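PDB 2QWW: transcriptional regulator, MarR family from Listeria monocytogenes str. 4b, which probably binds DNA as a dimer and regulates transcription, as expected of a winged helix-turn-helix repressor of the MarR family. Local coordinates for residues I47-S52 and K63-T68; A74-L79 and L99-S104. All coordinates share one frame; numbering follows the deposited sequence.

In the fold
Both contacts belong to the winged helix-turn-helix part of the chain, with their centres about 10 Å apart. Contact 1 sets helix 41-52 against the end of helix 58-65; contact 2 sets the next helix, 69-81, against strand 100-103 of the small antiparallel sheet. Side chains that take no part in either pairing join the two: Ile-50 CG2 lies 3.6 Å from Leu-103 CD2, and Ile-47 CD1 lies 3.8 Å from Leu-79 CD1. Helix 41-52 thus serves both, giving one side to Arg-64 and Leu-65 and another to the strand and helix of contact 2. Contact 1 lies at the surface, whereas contact 2 is buried.

Contact 1 (I47-S52 and K63-T68); sequences INVIYS and KRLIIT
Val-49 meets helix 58-65 with both of its methyls, and each has its own nearest neighbour. Val-49 CG1 lies 3.5 Å from Arg-64 NH1 and 3.8 Å from Arg-64 CD. Val-49 CG2 packs on Leu-65 CD2 at 3.7 Å. The two branches are spread this way because CG1 stands anti to the backbone N (chi1 168°), leaving CG2 opposite the carbonyl carbon. Arg-64 and Val-49 run past one another in opposite directions, so the valine is met by the last methylene, CD, of the arginine chain as well as by its charged end. The arginine is extended through its first two torsions and then bends at chi3 (-78°), which turns the guanidinium along helix 41-52 toward its C-terminal end. There Ser-52 OG comes in at the guanidinium edge, in its plane, but at 3.8 Å from Arg-64 NH1 it is a neighbour and not a bonding partner. Arg-64 NH1 hydrogen-bonds instead to Thr-53 OG1, one residue beyond Ser-52, which helps hold the group beside Val-49.

Behind this first layer, Leu-61 also touches Val-49, and Leu-65 reaches on to Ala-45 and Met-46, extending the apolar seam along helix 41-52. Just past helix 58-65, Ile-66 breaks the helical backbone with a positive phi (58°) and packs on Gln-42 of the second subunit. The chain then enters helix 69-81 with Thr-68 at its N-cap position; this is the turn of the helix-turn-helix. The chemistry is accordingly divided: methyl packing on the Leu-65 side, and on the other an arginine that lays its CD methylene against the valine and bonds through NH1 to the threonine hydroxyl just past helix 41-52.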
loop_
_atom_site.group_PDB
_atom_site.type_symbol
_atom_site.label_atom_id
_atom_site.label_comp_id
_atom_site.label_asym_id
_atom_site.label_seq_id
_atom_site.Cartn_x
_atom_site.Cartn_y
_atom_site.Cartn_z
ATOM N N ILE A 47 10.269 8.706 7.322
ATOM C CA ILE A 47 9.948 9.580 8.451
ATOM C C ILE A 47 9.067 8.847 9.443
ATOM O O ILE A 47 9.307 8.901 10.636
ATOM C CB ILE A 47 9.204 10.857 8.000
ATOM C CG1 ILE A 47 10.110 11.762 7.168
ATOM C CG2 ILE A 47 8.693 11.651 9.204
ATOM C CD1 ILE A 47 11.108 12.565 7.947
ATOM N N ASN A 48 8.071 8.138 8.922
ATOM C CA ASN A 48 7.118 7.398 9.734
ATOM C C ASN A 48 7.726 6.203 10.482
ATOM O O ASN A 48 7.378 5.960 11.640
ATOM C CB ASN A 48 5.915 7.000 8.874
ATOM C CG ASN A 48 5.083 8.223 8.431
ATOM O OD1 ASN A 48 4.957 9.203 9.174
ATOM N ND2 ASN A 48 4.509 8.158 7.221
ATOM N N VAL A 49 8.636 5.490 9.835
ATOM C CA VAL A 49 9.367 4.412 10.482
ATOM C C VAL A 49 10.211 4.991 11.610
ATOM O O VAL A 49 10.211 4.472 12.714
ATOM C CB VAL A 49 10.300 3.691 9.512
ATOM C CG1 VAL A 49 11.254 2.766 10.253
ATOM C CG2 VAL A 49 9.499 2.904 8.443
ATOM N N ILE A 50 10.910 6.086 11.342
ATOM C CA ILE A 50 11.787 6.694 12.354
ATOM C C ILE A 50 10.985 7.228 13.545
ATOM O O ILE A 50 11.477 7.273 14.686
ATOM C CB ILE A 50 12.692 7.803 11.733
ATOM C CG1 ILE A 50 13.618 7.215 10.670
ATOM C CG2 ILE A 50 13.554 8.459 12.778
ATOM C CD1 ILE A 50 14.422 8.262 9.893
ATOM N N TYR A 51 9.757 7.650 13.288
ATOM C CA TYR A 51 8.901 8.175 14.337
ATOM C C TYR A 51 8.520 7.079 15.333
ATOM O O TYR A 51 8.527 7.306 16.537
ATOM C CB TYR A 51 7.630 8.778 13.732
ATOM C CG TYR A 51 6.730 9.479 14.732
ATOM C CD1 TYR A 51 7.216 10.504 15.541
ATOM C CD2 TYR A 51 5.385 9.148 14.838
ATOM C CE1 TYR A 51 6.395 11.160 16.445
ATOM C CE2 TYR A 51 4.555 9.794 15.738
ATOM C CZ TYR A 51 5.067 10.806 16.540
ATOM O OH TYR A 51 4.243 11.458 17.429
ATOM N N SER A 52 8.201 5.896 14.825
ATOM C CA SER A 52 7.782 4.794 15.685
ATOM C C SER A 52 8.948 4.049 16.334
ATOM O O SER A 52 8.756 3.318 17.311
ATOM C CB SER A 52 6.937 3.801 14.894
ATOM O OG SER A 52 7.699 3.160 13.882
ATOM N N LYS A 63 16.054 -2.217 5.466
ATOM C CA LYS A 63 15.404 -3.534 5.469
ATOM C C LYS A 63 13.915 -3.430 5.726
ATOM O O LYS A 63 13.136 -4.203 5.176
ATOM C CB LYS A 63 16.050 -4.478 6.503
ATOM N N ARG A 64 13.510 -2.475 6.551
ATOM C CA ARG A 64 12.087 -2.296 6.822
ATOM C C ARG A 64 11.373 -1.617 5.643
ATOM O O ARG A 64 10.215 -1.927 5.348
ATOM C CB ARG A 64 11.856 -1.501 8.103
ATOM C CG ARG A 64 10.441 -1.674 8.600
ATOM C CD ARG A 64 10.118 -0.865 9.808
ATOM N NE ARG A 64 10.617 -1.371 11.083
ATOM C CZ ARG A 64 10.389 -0.754 12.241
ATOM N NH1 ARG A 64 9.685 0.367 12.280
ATOM N NH2 ARG A 64 10.852 -1.241 13.374
ATOM N N LEU A 65 12.055 -0.686 4.984
ATOM C CA LEU A 65 11.498 0.003 3.817
ATOM C C LEU A 65 11.660 -0.852 2.558
ATOM O O LEU A 65 11.047 -0.572 1.536
ATOM C CB LEU A 65 12.198 1.342 3.617
ATOM C CG LEU A 65 12.064 2.371 4.751
ATOM C CD1 LEU A 65 13.006 3.525 4.529
ATOM C CD2 LEU A 65 10.649 2.852 4.892
ATOM N N ILE A 66 12.500 -1.880 2.639
ATOM C CA ILE A 66 12.756 -2.783 1.523
ATOM C C ILE A 66 13.270 -1.934 0.361
ATOM O O ILE A 66 12.677 -1.898 -0.720
ATOM C CB ILE A 66 11.504 -3.627 1.145
ATOM C CG1 ILE A 66 10.833 -4.188 2.403
ATOM C CG2 ILE A 66 11.887 -4.780 0.198
ATOM C CD1 ILE A 66 9.623 -5.034 2.116
ATOM N N ILE A 67 14.370 -1.233 0.625
ATOM C CA ILE A 67 15.015 -0.364 -0.349
ATOM C C ILE A 67 16.495 -0.688 -0.368
ATOM O O ILE A 67 16.999 -1.381 0.516
ATOM C CB ILE A 67 14.829 1.145 -0.026
ATOM C CG1 ILE A 67 15.386 1.489 1.363
ATOM C CG2 ILE A 67 13.363 1.530 -0.116
ATOM C CD1 ILE A 67 15.217 2.941 1.767
ATOM N N THR A 68 17.183 -0.152 -1.370
ATOM C CA THR A 68 18.609 -0.348 -1.543
ATOM C C THR A 68 19.342 0.310 -0.382
ATOM O O THR A 68 18.790 1.173 0.294
ATOM C CB THR A 68 19.084 0.366 -2.826
ATOM O OG1 THR A 68 17.967 0.629 -3.684
ATOM C CG2 THR A 68 20.153 -0.441 -3.543
#

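Contact 2 (A74-L79 and L99-S104); sequences ANVDGL and LTLKLS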
loop_
_atom_site.group_PDB
_atom_site.type_symbol
_atom_site.label_atom_id
_atom_site.label_comp_id
_atom_site.label_asym_id
_atom_site.label_seq_id
_atom_site.Cartn_x
_atom_site.Cartn_y
_atom_site.Cartn_z
ATOM N N ALA A 74 21.218 7.879 0.742
ATOM C CA ALA A 74 20.999 9.169 0.071
ATOM C C ALA A 74 19.776 9.871 0.681
ATOM O O ALA A 74 19.825 11.054 1.026
ATOM C CB ALA A 74 20.801 8.966 -1.415
ATOM N N ASN A 75 18.685 9.122 0.800
ATOM C CA ASN A 75 17.458 9.603 1.409
ATOM C C ASN A 75 17.642 10.080 2.841
ATOM O O ASN A 75 17.037 11.067 3.237
ATOM C CB ASN A 75 16.398 8.520 1.410
ATOM C CG ASN A 75 15.800 8.280 0.050
ATOM O OD1 ASN A 75 16.445 8.467 -0.980
ATOM N ND2 ASN A 75 14.543 7.855 0.040
ATOM N N VAL A 76 18.453 9.361 3.618
ATOM C CA VAL A 76 18.762 9.744 4.996
ATOM C C VAL A 76 19.525 11.052 5.025
ATOM O O VAL A 76 19.209 11.911 5.830
ATOM C CB VAL A 76 19.577 8.665 5.737
ATOM C CG1 VAL A 76 20.242 9.218 6.998
ATOM C CG2 VAL A 76 18.713 7.498 6.092
ATOM N N ASP A 77 20.537 11.213 4.175
ATOM C CA ASP A 77 21.286 12.470 4.180
ATOM C C ASP A 77 20.371 13.640 3.775
ATOM O O ASP A 77 20.487 14.731 4.316
ATOM C CB ASP A 77 22.540 12.404 3.299
ATOM C CG ASP A 77 23.652 13.319 3.811
ATOM O OD1 ASP A 77 23.357 14.427 4.317
ATOM O OD2 ASP A 77 24.839 12.925 3.725
ATOM N N GLY A 78 19.438 13.381 2.862
ATOM C CA GLY A 78 18.445 14.373 2.458
ATOM C C GLY A 78 17.556 14.814 3.618
ATOM O O GLY A 78 17.344 16.004 3.819
ATOM N N LEU A 79 17.045 13.860 4.392
ATOM C CA LEU A 79 16.223 14.188 5.546
ATOM C C LEU A 79 17.009 14.890 6.610
ATOM O O LEU A 79 16.432 15.641 7.370
ATOM C CB LEU A 79 15.556 12.963 6.145
ATOM C CG LEU A 79 14.565 12.205 5.275
ATOM C CD1 LEU A 79 14.016 11.066 6.087
ATOM C CD2 LEU A 79 13.453 13.111 4.796
ATOM N N LEU A 99 24.613 3.945 11.474
ATOM C CA LEU A 99 24.089 5.225 11.930
ATOM C C LEU A 99 22.678 5.059 12.515
ATOM O O LEU A 99 21.851 4.350 11.945
ATOM C CB LEU A 99 24.066 6.181 10.740
ATOM C CG LEU A 99 23.545 7.599 10.941
ATOM C CD1 LEU A 99 24.431 8.367 11.907
ATOM C CD2 LEU A 99 23.481 8.284 9.592
ATOM N N THR A 100 22.417 5.689 13.661
ATOM C CA THR A 100 21.105 5.628 14.308
ATOM C C THR A 100 20.449 7.002 14.287
ATOM O O THR A 100 21.120 8.015 14.448
ATOM C CB THR A 100 21.198 5.127 15.742
ATOM O OG1 THR A 100 22.104 5.963 16.474
ATOM C CG2 THR A 100 21.697 3.710 15.772
ATOM N N LEU A 101 19.127 7.017 14.180
ATOM C CA LEU A 101 18.388 8.249 13.953
ATOM C C LEU A 101 17.135 8.444 14.784
ATOM O O LEU A 101 16.450 7.477 15.118
ATOM C CB LEU A 101 17.901 8.219 12.489
ATOM C CG LEU A 101 18.912 7.937 11.369
ATOM C CD1 LEU A 101 18.205 7.660 10.070
ATOM C CD2 LEU A 101 19.889 9.094 11.217
ATOM N N LYS A 102 16.820 9.711 15.070
ATOM C CA LYS A 102 15.521 10.086 15.640
ATOM C C LYS A 102 15.028 11.297 14.844
ATOM O O LYS A 102 15.824 11.980 14.205
ATOM C CB LYS A 102 15.578 10.392 17.143
ATOM C CG LYS A 102 16.202 11.700 17.566
ATOM C CD LYS A 102 16.083 11.845 19.073
ATOM C CE LYS A 102 16.732 13.114 19.624
ATOM N NZ LYS A 102 15.880 14.337 19.505
ATOM N N LEU A 103 13.725 11.547 14.864
ATOM C CA LEU A 103 13.160 12.709 14.179
ATOM C C LEU A 103 13.324 13.962 14.990
ATOM O O LEU A 103 13.202 13.930 16.204
ATOM C CB LEU A 103 11.662 12.572 13.976
ATOM C CG LEU A 103 11.151 11.451 13.094
ATOM C CD1 LEU A 103 9.674 11.652 12.926
ATOM C CD2 LEU A 103 11.843 11.460 11.739
ATOM N N SER A 104 13.534 15.076 14.300
ATOM C CA SER A 104 13.599 16.373 14.951
ATOM C C SER A 104 12.136 16.700 15.201
ATOM O O SER A 104 11.248 15.910 14.832
ATOM C CB SER A 104 14.202 17.411 14.018
ATOM O OG SER A 104 13.385 17.514 12.862
#
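Val-76 reaches from helix 69-81 toward Leu-101 on strand 100-103, and the two side chains meet tip to tip. This is the core of the winged helix-turn-helix fold, where the second helix of the DNA-binding motif, by family precedent the recognition helix, rests on the sheet that forms the base of the wing.

The contact across the two segments is apolar. Leu-101 CD1 touches both valine methyls, standing 4.0 Å from Val-76 CG1 and equally 4.0 Å from Val-76 CG2. With CD1 anti to CA (chi2 168°), the leucine side chain extends away from the strand to make this approach. Leu-99, two residues back and therefore on the same side of the strand, adds a more distant contact, its CD2 lying 4.3 Å from Val-76 CG1. With the CA atoms of Val-76 and Leu-101 9.1 Å apart, only side-chain ends bridge the gap between helix and strand. All three residues are buried, and Val-58 and Leu-61 of helix 58-65 close in on Leu-101 as well, so the first helix of the motif shares the same core.

Backbone hydrogen bonds keep the strand in place. Leu-101 pairs with Gly-55 and Ile-56 on one flank, and Lys-102 with Val-86 on the other, which makes 100-103 the central strand of the antiparallel sheet. On the helix, the Gly-78 N to Ala-74 O bond of 3.0 Å spans the turn that carries Val-76.

Where the strand gives way to helix 105-115, Ser-104 is the N-cap: its OG accepts from Gly-107 N and also bonds to Gly-83 O.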